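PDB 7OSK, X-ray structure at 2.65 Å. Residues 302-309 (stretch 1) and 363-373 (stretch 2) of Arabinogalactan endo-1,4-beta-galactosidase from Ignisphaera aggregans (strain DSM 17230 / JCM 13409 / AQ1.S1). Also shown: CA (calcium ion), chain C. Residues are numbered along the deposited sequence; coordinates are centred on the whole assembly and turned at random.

Stretch 1 (302-309) SDGHPNIF
Stretch 2 (363-373) GWKTGEGNPWE

A calcium ion pins together two loop stretches of one chain, whose touching residues are at least 59 apart in sequence. Stretch 1 supplies D303 OD1, H305 O and N307 OD1, each 2.5 Å from the calcium ion; stretch 2 supplies N370 O at 2.3 Å and E373 in bidentate fashion, OE1 at 2.4 Å and OE2 at 2.3 Å, and one further ligand comes from elsewhere in the structure. The metal gathers oxygens that would otherwise repel: N307 OD1 lies 3.0 Å from E373 OE1, and H305 O 3.2 Å from N370 O, neither pair hydrogen-bonded. From H305 with G369 (CA atoms 5.3 Å apart) to N307 with P371 (CA atoms 3.7 Å apart) the two stretches advance together, whereas S302 is nearest E373, CA atoms 7.6 Å apart.

Three hydrogen bonds reinforce the register: S302 N to E373 OE2 (3.0 Å), N370 N to D303 OD2 (2.9 Å) and I308 N to P371 O (3.0 Å). D303 (chi1 p, 54°) thus divides its carboxylate, OD1 binding calcium and also accepting H305 N at 3.1 Å. G304 links D303 and H305 at phi/psi 80/-3. E373 is p (75°), with chi2 -97°; N307 is m, with chi2 -62°.

The CA-to-CB bond of H305 (t, chi2 93°) points toward stretch 2. G369 CA sits over its ring face, 4.1 Å from the centroid; an ideal CB on G369 would clash with H305 CB at 2.8 Å. The W364 five-membered ring lies obliquely, centroids 5.2 Å apart and planes at 43°. W364 (p, chi2 -79°) donates NE1 to E368 OE1 (2.8 Å).

A type II turn, K365 to E368, with G367 at 96/-26, is closed by E368 N to K365 O (3.1 Å); W364 N to G369 O (2.8 Å) spans it. I308 (m, t) brings CD1 to the W372 ring edge, 4.0 Å from CE3.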

# COMPACT_ATOMS: atom_id res chain seq x y z
N SER A 302 -7.10 13.89 -17.15
CA SER A 302 -8.10 13.16 -17.94
C SER A 302 -9.54 13.56 -17.61
O SER A 302 -10.36 13.74 -18.51
CB SER A 302 -7.93 11.66 -17.72
OG SER A 302 -8.79 10.91 -18.56
N ASP A 303 -9.84 13.68 -16.31
CA ASP A 303 -11.21 13.84 -15.85
C ASP A 303 -11.52 15.24 -15.32
O ASP A 303 -12.59 15.47 -14.73
CB ASP A 303 -11.52 12.80 -14.77
CG ASP A 303 -10.52 12.82 -13.62
OD1 ASP A 303 -9.71 13.77 -13.53
OD2 ASP A 303 -10.56 11.88 -12.80
N GLY A 304 -10.60 16.17 -15.51
CA GLY A 304 -10.81 17.55 -15.10
C GLY A 304 -10.57 17.78 -13.62
O GLY A 304 -10.67 18.92 -13.15
N HIS A 305 -10.27 16.72 -12.88
CA HIS A 305 -9.96 16.82 -11.46
C HIS A 305 -8.45 16.91 -11.26
O HIS A 305 -7.74 15.93 -11.52
CB HIS A 305 -10.53 15.62 -10.69
CG HIS A 305 -10.29 15.69 -9.22
ND1 HIS A 305 -11.21 16.22 -8.34
CD2 HIS A 305 -9.23 15.30 -8.47
CE1 HIS A 305 -10.73 16.16 -7.11
NE2 HIS A 305 -9.53 15.60 -7.16
N PRO A 306 -7.94 18.08 -10.82
CA PRO A 306 -6.50 18.29 -10.68
C PRO A 306 -5.78 17.20 -9.89
O PRO A 306 -6.30 16.73 -8.88
CB PRO A 306 -6.41 19.62 -9.93
CG PRO A 306 -7.65 20.34 -10.30
CD PRO A 306 -8.71 19.28 -10.45
N ASN A 307 -4.61 16.80 -10.37
CA ASN A 307 -3.85 15.73 -9.74
C ASN A 307 -2.83 16.25 -8.74
O ASN A 307 -2.45 17.42 -8.77
CB ASN A 307 -3.14 14.89 -10.80
CG ASN A 307 -4.06 14.47 -11.93
OD1 ASN A 307 -5.05 13.77 -11.72
ND2 ASN A 307 -3.74 14.90 -13.15
N ILE A 308 -2.39 15.37 -7.85
CA ILE A 308 -1.35 15.69 -6.88
C ILE A 308 -0.03 15.93 -7.62
O ILE A 308 0.70 16.87 -7.31
CB ILE A 308 -1.21 14.56 -5.84
CG1 ILE A 308 -2.33 14.67 -4.81
CG2 ILE A 308 0.14 14.61 -5.15
CD1 ILE A 308 -2.72 13.37 -4.16
N PHE A 309 0.25 15.07 -8.59
CA PHE A 309 1.37 15.26 -9.50
C PHE A 309 0.91 16.13 -10.67
O PHE A 309 0.47 15.62 -11.70
CB PHE A 309 1.90 13.90 -9.98
CG PHE A 309 3.40 13.84 -10.16
CD1 PHE A 309 4.07 14.82 -10.88
CD2 PHE A 309 4.13 12.81 -9.61
CE1 PHE A 309 5.45 14.76 -11.04
CE2 PHE A 309 5.51 12.74 -9.78
CZ PHE A 309 6.16 13.72 -10.49
N GLY A 363 -13.71 8.19 -8.21
CA GLY A 363 -12.83 9.25 -7.76
C GLY A 363 -12.26 8.95 -6.39
O GLY A 363 -12.50 7.87 -5.83
N TRP A 364 -11.51 9.90 -5.85
CA TRP A 364 -10.91 9.74 -4.52
C TRP A 364 -11.95 9.95 -3.43
O TRP A 364 -11.71 9.65 -2.26
CB TRP A 364 -9.77 10.75 -4.34
CG TRP A 364 -10.25 12.10 -3.93
CD1 TRP A 364 -10.80 13.06 -4.73
CD2 TRP A 364 -10.24 12.65 -2.61
NE1 TRP A 364 -11.13 14.17 -3.99
CE2 TRP A 364 -10.79 13.95 -2.69
CE3 TRP A 364 -9.81 12.18 -1.37
CZ2 TRP A 364 -10.92 14.77 -1.57
CZ3 TRP A 364 -9.94 13.00 -0.26
CH2 TRP A 364 -10.49 14.27 -0.38
N LYS A 365 -13.10 10.46 -3.83
CA LYS A 365 -14.16 10.82 -2.90
C LYS A 365 -15.49 10.78 -3.64
O LYS A 365 -15.52 11.00 -4.86
CB LYS A 365 -13.91 12.21 -2.31
CG LYS A 365 -14.87 12.64 -1.22
CD LYS A 365 -14.51 14.02 -0.69
CE LYS A 365 -15.43 14.45 0.44
NZ LYS A 365 -15.03 15.76 1.02
N THR A 366 -16.57 10.48 -2.93
CA THR A 366 -17.89 10.51 -3.54
C THR A 366 -18.18 11.91 -4.08
O THR A 366 -18.14 12.89 -3.34
CB THR A 366 -18.98 10.11 -2.53
OG1 THR A 366 -18.81 8.73 -2.17
CG2 THR A 366 -20.37 10.30 -3.13
N GLY A 367 -18.45 11.98 -5.38
CA GLY A 367 -18.76 13.24 -6.03
C GLY A 367 -17.57 13.90 -6.70
O GLY A 367 -17.73 14.66 -7.65
N GLU A 368 -16.37 13.61 -6.20
CA GLU A 368 -15.15 14.18 -6.77
C GLU A 368 -14.44 13.16 -7.65
O GLU A 368 -14.87 12.01 -7.75
CB GLU A 368 -14.22 14.67 -5.66
CG GLU A 368 -14.86 15.73 -4.77
CD GLU A 368 -13.87 16.43 -3.85
OE1 GLU A 368 -12.67 16.47 -4.18
OE2 GLU A 368 -14.31 16.94 -2.80
N GLY A 369 -13.35 13.59 -8.29
CA GLY A 369 -12.69 12.79 -9.30
C GLY A 369 -11.37 12.17 -8.88
O GLY A 369 -11.09 12.01 -7.69
N ASN A 370 -10.55 11.83 -9.88
CA ASN A 370 -9.28 11.16 -9.65
C ASN A 370 -8.10 12.14 -9.66
O ASN A 370 -7.94 12.90 -10.61
CB ASN A 370 -9.06 10.09 -10.73
CG ASN A 370 -8.01 9.07 -10.33
OD1 ASN A 370 -7.15 9.34 -9.49
ND2 ASN A 370 -8.07 7.90 -10.94
N PRO A 371 -7.28 12.13 -8.59
CA PRO A 371 -6.08 12.97 -8.56
C PRO A 371 -4.79 12.19 -8.80
O PRO A 371 -3.71 12.71 -8.52
CB PRO A 371 -6.10 13.52 -7.13
CG PRO A 371 -6.63 12.35 -6.34
CD PRO A 371 -7.58 11.60 -7.25
N TRP A 372 -4.89 10.97 -9.33
CA TRP A 372 -3.77 10.04 -9.34
C TRP A 372 -3.57 9.31 -10.68
O TRP A 372 -2.62 8.55 -10.84
CB TRP A 372 -3.96 9.01 -8.23
CG TRP A 372 -2.70 8.33 -7.79
CD1 TRP A 372 -2.24 7.11 -8.21
CD2 TRP A 372 -1.73 8.82 -6.86
NE1 TRP A 372 -1.06 6.81 -7.59
CE2 TRP A 372 -0.72 7.85 -6.75
CE3 TRP A 372 -1.62 9.99 -6.10
CZ2 TRP A 372 0.39 8.00 -5.92
CZ3 TRP A 372 -0.52 10.14 -5.28
CH2 TRP A 372 0.46 9.15 -5.19
N GLU A 373 -4.45 9.56 -11.65
CA GLU A 373 -4.48 8.74 -12.86
C GLU A 373 -3.20 8.87 -13.68
O GLU A 373 -2.87 7.97 -14.46
CB GLU A 373 -5.70 9.10 -13.73
CG GLU A 373 -5.62 10.41 -14.52
CD GLU A 373 -6.31 11.58 -13.84
OE1 GLU A 373 -6.69 11.47 -12.65
OE2 GLU A 373 -6.46 12.63 -14.51
CA CA C . -7.36 13.77 -12.69